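Local structure of DUF1573 domain-containing protein (Porphyromonas gingivalis, 2QSV) at residues 164-169 against 177-182; 36-41 against 83-88; 14-19 against 107-112. The protein is of unknown function, with only a tentative link to cysteine peptidase activity, and folds in this C-terminal portion into two consecutive immunoglobulin-like beta-sandwich domains. One frame throughout, in Å; residues are numbered along the deposited sequence.

Interaction 1 of 3, residues 164-169 against 177-182; sequences AVPDRT and TLLRIA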
ATOM      1  N   ALA A 164       3.885   4.842 -12.493  1.00 23.78           N
ATOM      2  CA  ALA A 164       4.647   3.737 -13.119  1.00 23.58           C
ATOM      3  C   ALA A 164       3.688   2.673 -13.588  1.00 23.80           C
ATOM      4  O   ALA A 164       2.946   2.101 -12.776  1.00 24.16           O
ATOM      5  CB  ALA A 164       5.695   3.150 -12.149  1.00 23.36           C
ATOM      6  N   VAL A 165       3.711   2.404 -14.909  1.00 23.46           N
ATOM      7  CA  VAL A 165       2.826   1.434 -15.540  1.00 22.24           C
ATOM      8  C   VAL A 165       3.638   0.471 -16.432  1.00 21.00           C
ATOM      9  O   VAL A 165       4.348   0.921 -17.307  1.00 18.45           O
ATOM     10  CB  VAL A 165       1.777   2.134 -16.416  1.00 23.03           C
ATOM     11  CG1 VAL A 165       0.674   1.095 -16.864  1.00 23.44           C
ATOM     12  CG2 VAL A 165       1.145   3.311 -15.659  1.00 23.84           C
ATOM     13  N   PRO A 166       3.543  -0.859 -16.188  1.00 20.83           N
ATOM     14  CA  PRO A 166       4.306  -1.755 -17.078  1.00 20.75           C
ATOM     15  C   PRO A 166       3.547  -1.974 -18.415  1.00 21.56           C
ATOM     16  O   PRO A 166       2.318  -1.974 -18.427  1.00 20.50           O
ATOM     17  CB  PRO A 166       4.405  -3.048 -16.259  1.00 20.25           C
ATOM     18  CG  PRO A 166       3.056  -3.088 -15.515  1.00 20.16           C
ATOM     19  CD  PRO A 166       2.791  -1.608 -15.156  1.00 19.47           C
ATOM     20  N   ASP A 167       4.273  -2.152 -19.524  1.00 22.47           N
ATOM     21  CA  ASP A 167       3.596  -2.413 -20.827  1.00 22.66           C
ATOM     22  C   ASP A 167       2.857  -3.755 -20.788  1.00 21.83           C
ATOM     23  O   ASP A 167       1.770  -3.863 -21.308  1.00 20.70           O
ATOM     24  CB  ASP A 167       4.587  -2.408 -21.964  1.00 23.80           C
ATOM     25  CG  ASP A 167       4.951  -1.020 -22.417  1.00 26.02           C
ATOM     26  OD1 ASP A 167       4.317  -0.056 -21.928  1.00 28.62           O
ATOM     27  OD2 ASP A 167       5.866  -0.897 -23.288  1.00 27.55           O
ATOM     28  N   ARG A 168       3.427  -4.761 -20.113  1.00 21.03           N
ATOM     29  CA  ARG A 168       2.812  -6.071 -19.955  1.00 21.73           C
ATOM     30  C   ARG A 168       2.906  -6.494 -18.518  1.00 21.90           C
ATOM     31  O   ARG A 168       3.821  -6.057 -17.800  1.00 21.57           O
ATOM     32  CB  ARG A 168       3.640  -7.127 -20.729  1.00 22.60           C
ATOM     33  CG  ARG A 168       3.465  -7.086 -22.210  1.00 25.41           C
ATOM     34  CD  ARG A 168       4.254  -8.292 -22.876  1.00 24.94           C
ATOM     35  NE  ARG A 168       3.678  -9.549 -22.450  1.00 28.81           N
ATOM     36  CZ  ARG A 168       2.537 -10.046 -22.917  1.00 30.88           C
ATOM     37  NH1 ARG A 168       1.861  -9.385 -23.844  1.00 29.94           N
ATOM     38  NH2 ARG A 168       2.085 -11.217 -22.472  1.00 33.29           N
ATOM     39  N   THR A 169       2.024  -7.390 -18.102  1.00 21.82           N
ATOM     40  CA  THR A 169       2.075  -7.918 -16.738  1.00 23.42           C
ATOM     41  C   THR A 169       2.428  -9.389 -16.701  1.00 23.27           C
ATOM     42  O   THR A 169       2.468  -9.989 -15.610  1.00 22.78           O
ATOM     43  CB  THR A 169       0.764  -7.731 -15.934  1.00 22.98           C
ATOM     44  OG1 THR A 169      -0.308  -8.343 -16.648  1.00 25.76           O
ATOM     45  CG2 THR A 169       0.441  -6.265 -15.674  1.00 22.32           C
ATOM     46  N   THR A 177       9.834  -6.418 -20.548  1.00 21.67           N
ATOM     47  CA  THR A 177       8.798  -5.418 -20.804  1.00 21.34           C
ATOM     48  C   THR A 177       9.336  -4.067 -20.299  1.00 21.11           C
ATOM     49  O   THR A 177      10.292  -4.022 -19.525  1.00 21.17           O
ATOM     50  CB  THR A 177       7.422  -5.815 -20.213  1.00 21.02           C
ATOM     51  OG1 THR A 177       6.417  -4.986 -20.770  1.00 22.21           O
ATOM     52  CG2 THR A 177       7.331  -5.699 -18.638  1.00 22.35           C
ATOM     53  N   LEU A 178       8.767  -2.974 -20.764  1.00 20.07           N
ATOM     54  CA  LEU A 178       9.155  -1.665 -20.213  1.00 20.78           C
ATOM     55  C   LEU A 178       8.189  -1.261 -19.106  1.00 20.21           C
ATOM     56  O   LEU A 178       6.971  -1.445 -19.224  1.00 18.84           O
ATOM     57  CB  LEU A 178       9.159  -0.612 -21.328  1.00 20.71           C
ATOM     58  CG  LEU A 178      10.321  -0.790 -22.284  1.00 23.48           C
ATOM     59  CD1 LEU A 178      10.306   0.275 -23.355  1.00 20.95           C
ATOM     60  CD2 LEU A 178      11.596  -0.731 -21.504  1.00 23.88           C
ATOM     61  N   LEU A 179       8.766  -0.777 -18.013  1.00 20.56           N
ATOM     62  CA  LEU A 179       8.038  -0.043 -16.965  1.00 20.02           C
ATOM     63  C   LEU A 179       8.093   1.413 -17.330  1.00 18.67           C
ATOM     64  O   LEU A 179       9.160   1.986 -17.387  1.00 18.01           O
ATOM     65  CB  LEU A 179       8.695  -0.276 -15.596  1.00 19.44           C
ATOM     66  CG  LEU A 179       7.995   0.341 -14.360  1.00 19.69           C
ATOM     67  CD1 LEU A 179       6.605  -0.223 -14.160  1.00 17.16           C
ATOM     68  CD2 LEU A 179       8.895   0.073 -13.156  1.00 16.17           C
ATOM     69  N   ARG A 180       6.963   2.027 -17.664  1.00 19.81           N
ATOM     70  CA  ARG A 180       7.039   3.427 -18.090  1.00 20.51           C
ATOM     71  C   ARG A 180       6.818   4.304 -16.848  1.00 21.26           C
ATOM     72  O   ARG A 180       5.794   4.226 -16.251  1.00 21.80           O
ATOM     73  CB  ARG A 180       5.922   3.783 -19.073  1.00 21.24           C
ATOM     74  CG  ARG A 180       5.760   2.793 -20.230  1.00 26.49           C
ATOM     75  CD  ARG A 180       6.802   2.937 -21.209  1.00 26.12           C
ATOM     76  NE  ARG A 180       6.500   2.133 -22.410  1.00 34.13           N
ATOM     77  CZ  ARG A 180       7.155   2.282 -23.558  1.00 33.70           C
ATOM     78  NH1 ARG A 180       8.083   3.219 -23.634  1.00 35.32           N
ATOM     79  NH2 ARG A 180       6.904   1.503 -24.615  1.00 33.82           N
ATOM     80  N   ILE A 181       7.767   5.171 -16.548  1.00 22.43           N
ATOM     81  CA  ILE A 181       7.768   5.996 -15.342  1.00 22.02           C
ATOM     82  C   ILE A 181       7.611   7.459 -15.800  1.00 22.30           C
ATOM     83  O   ILE A 181       8.139   7.867 -16.844  1.00 21.43           O
ATOM     84  CB  ILE A 181       9.083   5.758 -14.565  1.00 22.36           C
ATOM     85  CG1 ILE A 181       9.100   4.303 -14.074  1.00 20.81           C
ATOM     86  CG2 ILE A 181       9.300   6.785 -13.384  1.00 21.83           C
ATOM     87  CD1 ILE A 181      10.488   3.761 -13.807  1.00 19.41           C
ATOM     88  N   ALA A 182       6.808   8.223 -15.062  1.00 21.69           N
ATOM     89  CA  ALA A 182       6.721   9.678 -15.286  1.00 23.68           C
ATOM     90  C   ALA A 182       6.737  10.436 -13.939  1.00 24.39           C
ATOM     91  O   ALA A 182       6.084   9.995 -12.970  1.00 24.25           O
ATOM     92  CB  ALA A 182       5.485  10.038 -16.124  1.00 22.67           C
TER
HETATM   93  O   HOH W   1       7.569  -2.985 -23.616  1.00 29.69           O

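Interaction 2 of 3, residues 36-41 against 83-88; sequences QVAVVS and VLEVTS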
ATOM      1  N   GLN A  36     -19.199   8.512  20.793  1.00 59.17           N
ATOM      2  CA  GLN A  36     -19.708   7.233  20.348  1.00 59.38           C
ATOM      3  C   GLN A  36     -19.030   6.871  19.024  1.00 58.41           C
ATOM      4  O   GLN A  36     -19.070   7.644  18.053  1.00 58.59           O
ATOM      5  CB  GLN A  36     -21.214   7.285  20.173  1.00 59.88           C
ATOM      6  CG  GLN A  36     -21.822   5.904  20.035  1.00 63.46           C
ATOM      7  CD  GLN A  36     -21.884   5.175  21.366  1.00 67.56           C
ATOM      8  OE1 GLN A  36     -21.852   3.938  21.423  1.00 68.48           O
ATOM      9  NE2 GLN A  36     -21.984   5.944  22.447  1.00 68.66           N
ATOM     10  N   VAL A  37     -18.382   5.709  19.002  1.00 57.37           N
ATOM     11  CA  VAL A  37     -17.545   5.303  17.860  1.00 55.47           C
ATOM     12  C   VAL A  37     -18.046   4.017  17.223  1.00 54.09           C
ATOM     13  O   VAL A  37     -18.252   3.015  17.902  1.00 53.94           O
ATOM     14  CB  VAL A  37     -16.054   5.163  18.238  1.00 55.45           C
ATOM     15  CG1 VAL A  37     -15.209   4.874  16.986  1.00 55.67           C
ATOM     16  CG2 VAL A  37     -15.553   6.425  18.911  1.00 55.34           C
ATOM     17  N   ALA A  38     -18.265   4.071  15.913  1.00 52.14           N
ATOM     18  CA  ALA A  38     -18.573   2.885  15.151  1.00 50.31           C
ATOM     19  C   ALA A  38     -17.538   2.721  14.033  1.00 49.02           C
ATOM     20  O   ALA A  38     -17.214   3.664  13.319  1.00 49.21           O
ATOM     21  CB  ALA A  38     -19.986   2.952  14.600  1.00 49.70           C
ATOM     22  N   VAL A  39     -16.994   1.515  13.932  1.00 47.56           N
ATOM     23  CA  VAL A  39     -16.200   1.097  12.787  1.00 45.40           C
ATOM     24  C   VAL A  39     -17.217   0.667  11.731  1.00 43.78           C
ATOM     25  O   VAL A  39     -17.747  -0.443  11.763  1.00 43.49           O
ATOM     26  CB  VAL A  39     -15.253  -0.077  13.148  1.00 45.67           C
ATOM     27  CG1 VAL A  39     -14.405  -0.475  11.942  1.00 45.37           C
ATOM     28  CG2 VAL A  39     -14.352   0.296  14.334  1.00 45.43           C
ATOM     29  N   VAL A  40     -17.500   1.566  10.800  1.00 41.79           N
ATOM     30  CA  VAL A  40     -18.597   1.342   9.845  1.00 40.29           C
ATOM     31  C   VAL A  40     -18.217   0.500   8.608  1.00 39.00           C
ATOM     32  O   VAL A  40     -19.090  -0.059   7.944  1.00 39.08           O
ATOM     33  CB  VAL A  40     -19.308   2.680   9.451  1.00 40.01           C
ATOM     34  CG1 VAL A  40     -20.023   3.284  10.673  1.00 39.94           C
ATOM     35  CG2 VAL A  40     -18.332   3.681   8.897  1.00 39.02           C
ATOM     36  N   SER A  41     -16.925   0.411   8.306  1.00 37.67           N
ATOM     37  CA  SER A  41     -16.457  -0.430   7.205  1.00 37.17           C
ATOM     38  C   SER A  41     -15.066  -0.971   7.541  1.00 36.72           C
ATOM     39  O   SER A  41     -14.233  -0.231   8.039  1.00 36.08           O
ATOM     40  CB  SER A  41     -16.425   0.372   5.902  1.00 37.28           C
ATOM     41  OG  SER A  41     -16.264  -0.469   4.780  1.00 37.70           O
ATOM     42  N   VAL A  83     -13.094   2.443   8.123  1.00 32.49           N
ATOM     43  CA  VAL A  83     -13.892   3.681   8.203  1.00 33.18           C
ATOM     44  C   VAL A  83     -14.439   3.920   9.620  1.00 34.55           C
ATOM     45  O   VAL A  83     -15.180   3.105  10.169  1.00 33.97           O
ATOM     46  CB  VAL A  83     -15.001   3.755   7.110  1.00 33.01           C
ATOM     47  CG1 VAL A  83     -15.648   5.165   7.091  1.00 32.09           C
ATOM     48  CG2 VAL A  83     -14.399   3.434   5.734  1.00 30.44           C
ATOM     49  N   LEU A  84     -14.052   5.055  10.195  1.00 36.60           N
ATOM     50  CA  LEU A  84     -14.474   5.418  11.557  1.00 39.58           C
ATOM     51  C   LEU A  84     -15.510   6.538  11.602  1.00 39.90           C
ATOM     52  O   LEU A  84     -15.254   7.649  11.159  1.00 39.55           O
ATOM     53  CB  LEU A  84     -13.260   5.811  12.402  1.00 39.59           C
ATOM     54  CG  LEU A  84     -12.207   4.706  12.495  1.00 41.57           C
ATOM     55  CD1 LEU A  84     -10.991   5.273  13.189  1.00 42.72           C
ATOM     56  CD2 LEU A  84     -12.740   3.451  13.199  1.00 41.54           C
ATOM     57  N   GLU A  85     -16.674   6.214  12.142  1.00 42.15           N
ATOM     58  CA  GLU A  85     -17.754   7.182  12.314  1.00 44.50           C
ATOM     59  C   GLU A  85     -17.889   7.591  13.781  1.00 45.90           C
ATOM     60  O   GLU A  85     -18.190   6.774  14.650  1.00 46.01           O
ATOM     61  CB  GLU A  85     -19.075   6.625  11.806  1.00 44.30           C
ATOM     62  CG  GLU A  85     -20.242   7.564  12.045  1.00 45.32           C
ATOM     63  CD  GLU A  85     -21.565   6.880  11.817  1.00 47.65           C
ATOM     64  OE1 GLU A  85     -22.076   6.967  10.670  1.00 44.15           O
ATOM     65  OE2 GLU A  85     -22.071   6.231  12.780  1.00 50.02           O
ATOM     66  N   VAL A  86     -17.663   8.869  14.037  1.00 47.88           N
ATOM     67  CA  VAL A  86     -17.682   9.407  15.389  1.00 50.04           C
ATOM     68  C   VAL A  86     -18.899  10.319  15.622  1.00 51.04           C
ATOM     69  O   VAL A  86     -19.161  11.242  14.826  1.00 51.33           O
ATOM     70  CB  VAL A  86     -16.372  10.150  15.635  1.00 50.09           C
ATOM     71  CG1 VAL A  86     -16.552  11.292  16.596  1.00 51.06           C
ATOM     72  CG2 VAL A  86     -15.329   9.157  16.111  1.00 51.29           C
ATOM     73  N   THR A  87     -19.649  10.040  16.692  1.00 52.08           N
ATOM     74  CA  THR A  87     -20.778  10.883  17.102  1.00 52.57           C
ATOM     75  C   THR A  87     -20.644  11.324  18.559  1.00 53.00           C
ATOM     76  O   THR A  87     -20.571  10.494  19.466  1.00 53.13           O
ATOM     77  CB  THR A  87     -22.149  10.205  16.878  1.00 52.72           C
ATOM     78  OG1 THR A  87     -22.386   9.208  17.882  1.00 54.25           O
ATOM     79  CG2 THR A  87     -22.219   9.568  15.508  1.00 53.63           C
ATOM     80  N   SER A  88     -20.596  12.644  18.751  1.00 53.49           N
ATOM     81  CA  SER A  88     -20.516  13.288  20.074  1.00 53.79           C
ATOM     82  C   SER A  88     -21.930  13.537  20.613  1.00 53.52           C
ATOM     83  O   SER A  88     -22.592  14.481  20.171  1.00 53.75           O
ATOM     84  CB  SER A  88     -19.735  14.616  19.955  1.00 53.85           C
ATOM     85  OG  SER A  88     -20.105  15.549  20.960  1.00 56.60           O
TER

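Interaction 3 of 3, residues 14-19 against 107-112; sequences ISMPED and DNFPAL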
ATOM      1  N   ILE A  14       4.499  -8.390   4.555  1.00 29.72           N
ATOM      2  CA  ILE A  14       4.403  -9.296   3.390  1.00 29.18           C
ATOM      3  C   ILE A  14       3.821 -10.612   3.867  1.00 28.90           C
ATOM      4  O   ILE A  14       4.323 -11.219   4.830  1.00 27.83           O
ATOM      5  CB  ILE A  14       5.762  -9.599   2.789  1.00 30.13           C
ATOM      6  CG1 ILE A  14       6.475  -8.285   2.447  1.00 30.80           C
ATOM      7  CG2 ILE A  14       5.612 -10.524   1.533  1.00 29.02           C
ATOM      8  CD1 ILE A  14       7.980  -8.393   2.448  1.00 34.07           C
ATOM      9  N   SER A  15       2.736 -11.031   3.225  1.00 27.88           N
ATOM     10  CA  SER A  15       1.987 -12.204   3.676  1.00 27.94           C
ATOM     11  C   SER A  15       1.565 -13.103   2.546  1.00 28.29           C
ATOM     12  O   SER A  15       1.249 -12.623   1.442  1.00 25.96           O
ATOM     13  CB  SER A  15       0.683 -11.770   4.361  1.00 28.19           C
ATOM     14  OG  SER A  15       0.922 -10.962   5.487  1.00 28.84           O
HETATM   15  N   MSE A  16       1.508 -14.399   2.859  1.00 29.12           N
HETATM   16  CA  MSE A  16       0.857 -15.395   2.009  1.00 31.22           C
HETATM   17  C   MSE A  16      -0.597 -15.615   2.459  1.00 31.92           C
HETATM   18  O   MSE A  16      -0.960 -15.241   3.585  1.00 31.48           O
HETATM   19  CB  MSE A  16       1.642 -16.686   2.031  1.00 31.41           C
HETATM   20  CG  MSE A  16       3.024 -16.523   1.463  1.00 35.18           C
HETATM   21 SE   MSE A  16       3.970 -18.204   1.639  0.60 45.95          SE
HETATM   22  CE  MSE A  16       5.558 -17.761   0.640  1.00 43.62           C
ATOM     23  N   PRO A  17      -1.454 -16.176   1.571  1.00 33.39           N
ATOM     24  CA  PRO A  17      -2.879 -16.221   1.920  1.00 34.62           C
ATOM     25  C   PRO A  17      -3.214 -16.867   3.255  1.00 36.67           C
ATOM     26  O   PRO A  17      -4.220 -16.509   3.846  1.00 36.52           O
ATOM     27  CB  PRO A  17      -3.494 -17.044   0.792  1.00 34.63           C
ATOM     28  CG  PRO A  17      -2.604 -16.786  -0.369  1.00 35.56           C
ATOM     29  CD  PRO A  17      -1.201 -16.710   0.217  1.00 32.33           C
ATOM     30  N   GLU A  18      -2.395 -17.812   3.715  1.00 39.08           N
ATOM     31  CA  GLU A  18      -2.657 -18.515   4.974  1.00 42.71           C
ATOM     32  C   GLU A  18      -2.015 -17.873   6.203  1.00 43.56           C
ATOM     33  O   GLU A  18      -2.244 -18.324   7.339  1.00 44.13           O
ATOM     34  CB  GLU A  18      -2.207 -19.978   4.884  1.00 43.27           C
ATOM     35  CG  GLU A  18      -3.065 -20.843   3.953  1.00 49.67           C
ATOM     36  CD  GLU A  18      -4.506 -21.090   4.472  1.00 60.17           C
ATOM     37  OE1 GLU A  18      -5.068 -20.228   5.207  1.00 63.82           O
ATOM     38  OE2 GLU A  18      -5.093 -22.157   4.127  1.00 63.39           O
ATOM     39  N   ASP A  19      -1.203 -16.840   5.992  1.00 43.92           N
ATOM     40  CA  ASP A  19      -0.602 -16.123   7.113  1.00 44.71           C
ATOM     41  C   ASP A  19      -1.632 -15.531   8.071  1.00 45.18           C
ATOM     42  O   ASP A  19      -2.721 -15.124   7.682  1.00 44.65           O
ATOM     43  CB  ASP A  19       0.399 -15.069   6.633  1.00 43.88           C
ATOM     44  CG  ASP A  19       1.690 -15.691   6.171  1.00 45.63           C
ATOM     45  OD1 ASP A  19       1.860 -16.900   6.404  1.00 50.84           O
ATOM     46  OD2 ASP A  19       2.544 -15.027   5.574  1.00 44.18           O
ATOM     47  N   ASP A 107       2.364 -14.719  -3.550  1.00 25.82           N
ATOM     48  CA  ASP A 107       2.088 -16.134  -3.847  1.00 27.85           C
ATOM     49  C   ASP A 107       2.447 -17.118  -2.736  1.00 29.55           C
ATOM     50  O   ASP A 107       3.404 -16.927  -1.961  1.00 28.03           O
ATOM     51  CB  ASP A 107       2.823 -16.566  -5.119  1.00 27.26           C
ATOM     52  CG  ASP A 107       2.280 -15.866  -6.369  1.00 28.15           C
ATOM     53  OD1 ASP A 107       1.189 -16.261  -6.827  1.00 31.05           O
ATOM     54  OD2 ASP A 107       2.916 -14.903  -6.872  1.00 28.28           O
ATOM     55  N   ASN A 108       1.685 -18.204  -2.686  1.00 31.86           N
ATOM     56  CA  ASN A 108       2.121 -19.369  -1.910  1.00 33.85           C
ATOM     57  C   ASN A 108       3.212 -20.154  -2.645  1.00 34.51           C
ATOM     58  O   ASN A 108       2.928 -21.145  -3.350  1.00 34.56           O
ATOM     59  CB  ASN A 108       0.911 -20.243  -1.529  1.00 34.83           C
ATOM     60  CG  ASN A 108       1.290 -21.413  -0.622  1.00 36.77           C
ATOM     61  OD1 ASN A 108       2.370 -21.458  -0.033  1.00 39.10           O
ATOM     62  ND2 ASN A 108       0.408 -22.391  -0.557  1.00 39.57           N
ATOM     63  N   PHE A 109       4.461 -19.718  -2.453  1.00 34.65           N
ATOM     64  CA  PHE A 109       5.578 -20.202  -3.237  1.00 35.15           C
ATOM     65  C   PHE A 109       5.940 -21.673  -3.010  1.00 37.17           C
ATOM     66  O   PHE A 109       6.376 -22.312  -3.963  1.00 36.80           O
ATOM     67  CB  PHE A 109       6.836 -19.311  -3.109  1.00 33.47           C
ATOM     68  CG  PHE A 109       6.707 -17.966  -3.772  1.00 30.75           C
ATOM     69  CD1 PHE A 109       6.712 -17.842  -5.183  1.00 28.15           C
ATOM     70  CD2 PHE A 109       6.578 -16.809  -2.997  1.00 27.70           C
ATOM     71  CE1 PHE A 109       6.575 -16.608  -5.806  1.00 24.27           C
ATOM     72  CE2 PHE A 109       6.421 -15.557  -3.598  1.00 25.68           C
ATOM     73  CZ  PHE A 109       6.446 -15.441  -5.007  1.00 25.27           C
ATOM     74  N   PRO A 110       5.825 -22.201  -1.750  1.00 39.05           N
ATOM     75  CA  PRO A 110       6.065 -23.667  -1.572  1.00 40.24           C
ATOM     76  C   PRO A 110       5.116 -24.573  -2.365  1.00 40.38           C
ATOM     77  O   PRO A 110       5.492 -25.702  -2.696  1.00 41.34           O
ATOM     78  CB  PRO A 110       5.911 -23.891  -0.051  1.00 40.38           C
ATOM     79  CG  PRO A 110       6.195 -22.494   0.565  1.00 40.75           C
ATOM     80  CD  PRO A 110       5.565 -21.536  -0.448  1.00 39.32           C
ATOM     81  N   ALA A 111       3.927 -24.074  -2.686  1.00 39.86           N
ATOM     82  CA  ALA A 111       3.033 -24.734  -3.626  1.00 39.86           C
ATOM     83  C   ALA A 111       3.320 -24.493  -5.127  1.00 39.89           C
ATOM     84  O   ALA A 111       2.594 -25.013  -5.959  1.00 41.41           O
ATOM     85  CB  ALA A 111       1.590 -24.359  -3.315  1.00 39.54           C
ATOM     86  N   LEU A 112       4.341 -23.715  -5.493  1.00 38.82           N
ATOM     87  CA  LEU A 112       4.631 -23.453  -6.929  1.00 37.68           C
ATOM     88  C   LEU A 112       5.949 -24.083  -7.354  1.00 37.57           C
ATOM     89  O   LEU A 112       6.911 -24.096  -6.587  1.00 38.89           O
ATOM     90  CB  LEU A 112       4.641 -21.950  -7.239  1.00 36.29           C
ATOM     91  CG  LEU A 112       3.382 -21.140  -6.951  1.00 36.14           C
ATOM     92  CD1 LEU A 112       3.626 -19.621  -7.066  1.00 33.28           C
ATOM     93  CD2 LEU A 112       2.217 -21.598  -7.873  1.00 35.62           C
TER

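Interaction 1 of 3, residues 164-169 against 177-182
D167, just beyond the end of strand 162-166, and R180 of the neighbouring strand form a side-on salt bridge. R180 bends at chi2 (-75°), which folds its CD back; NE then donates to D167 OD1 at 3.1 Å, almost straight and within the guanidinium plane, while NH2 reaches the syn lone pair of D167 OD2 at 2.9 Å along a more bent line. The two flat groups are turned 49° against each other, and NE keeps a second, weak bond to D167 OD2. L178 CD1 lies over one face of the guanidinium, offset toward the rim. D167 OD2 also accepts a hydrogen bond from a water, 2.7 Å away, that in turn accepts one from L178 N.

The backbone bonds V165 N to R180 O and R180 N to V165 O define the hydrogen-bonded pair, and D167 N continues the ladder to L178 O at 2.8 Å. Beyond it T177 OG1, anti to its backbone N (chi1 -166°), stands beside the R168 backbone and takes a weak bond from R168 N. The R168 side chain leads away, and its NE bonds to E170 O. On the other face L179 CD1 touches A164 CB at 4.0 Å and the P166 ring, and A164 CB also meets I181 CG1.

Strand 162-166 is the outermost of its four-stranded sheet, and 176-183 pairs on its other side with 136-144. The face carrying A164, P166, L179 and I181 packs on the second sheet of the Ig-like domain, through V155 of strand 150-157 and I200 of strand 195-204.

Interaction 2 of 3, residues 36-41 against 83-88
V40 sets its CG1 beside its own backbone N and anti to its carbonyl carbon (chi1 -66°), where it meets E85 CB at 3.7 Å; the two side chains cross at about a right angle. Its CG2 is left between N and the carbonyl carbon and rests on V83 CG1, 3.6 Å away. T87 places OG1 likewise between its N and carbonyl carbon (chi1 76°), bringing it to 3.2 Å from Q36 CB, with the two side chains side by side and pointing the same way.

V37 and V86, and V39 and L84, also lie alongside one another. V37 CG2 touches V86 CG2 at 3.9 Å, and V39 CG2 meets L84 CD2 at 3.7 Å, forming one apolar face. A38 and E85, between these non-hydrogen-bonded pairs, and Q36 and T87, beyond V37 and V86, exchange reciprocal backbone bonds. At the far end V83 is served by two successive residues: its O accepts from V40 N, and its N donates to S41 O at 2.9 Å.

Strand 35-41 lies between 76-87 and the edge strand 52-55, V37 bonding to F53 and V39 to R51 through the backbone. Strand 76-87 is flanked on its other side by 94-105. The face of V37, L84 and V86 packs against L3 of strand 3-5, which belongs to the opposing sheet of this beta sandwich.

Interaction 3 of 3, residues 14-19 against 107-112
A type I beta turn from M16 to D19, in the loop between strands 9-11 and 22-29, sets the selenomethionine side chain of M16 against D107-P110, on the segment running from the first beta sandwich to the second. M16 CG is anti to the carbonyl carbon (chi1 -63°), and beyond it the chain runs extended over the D107 carbonyl oxygen, with M16 CG and M16 CE each 3.5 Å from D107 O. At the tip, M16 CE comes to the edge of the F109 ring, near its plane, at 3.9 Å from CD2, and it also touches P110 CD. M16 SE lies 4.0 Å from N108 OD1, the two side chains crossing at about a right angle.

Within the turn, D19 N donates to M16 O, and M16 N bonds back to D19 OD2 at 3.0 Å, approaching from above the carboxylate plane. Across from it, N108 centres an inverse gamma turn that leads into the short 3-10 segment 109-111. D107 CB sits over the centre of the F109 ring, 3.7 Å above its plane.

The contact is thus a small surface one, largely van der Waals, in which a beta turn of the first sandwich touches the segment leading to the second; that segment itself reaches the second domain, where D107 OD2 is hydrogen-bonded to H153 NE2.

In the fold
Interactions 1 and 2 are both antiparallel strand pairs, but in different domains and on opposite sides of the chain's centre, their centres about 40 Å apart. Each is partly buried, with one face turned to its sandwich interior. Interaction 2 joins two inner strands over a longer register and is held by backbone bonds and aliphatic contacts; interaction 1 involves an edge strand that soon gives way to a loop, and there charge, water and a threonine hydroxyl are added. Interaction 3, a smaller surface contact of loops near the junction, has no hydrogen bonds between its two segments and consists of van der Waals contacts, some to oxygens; along the chain it encloses interaction 2 and precedes interaction 1. None touches another.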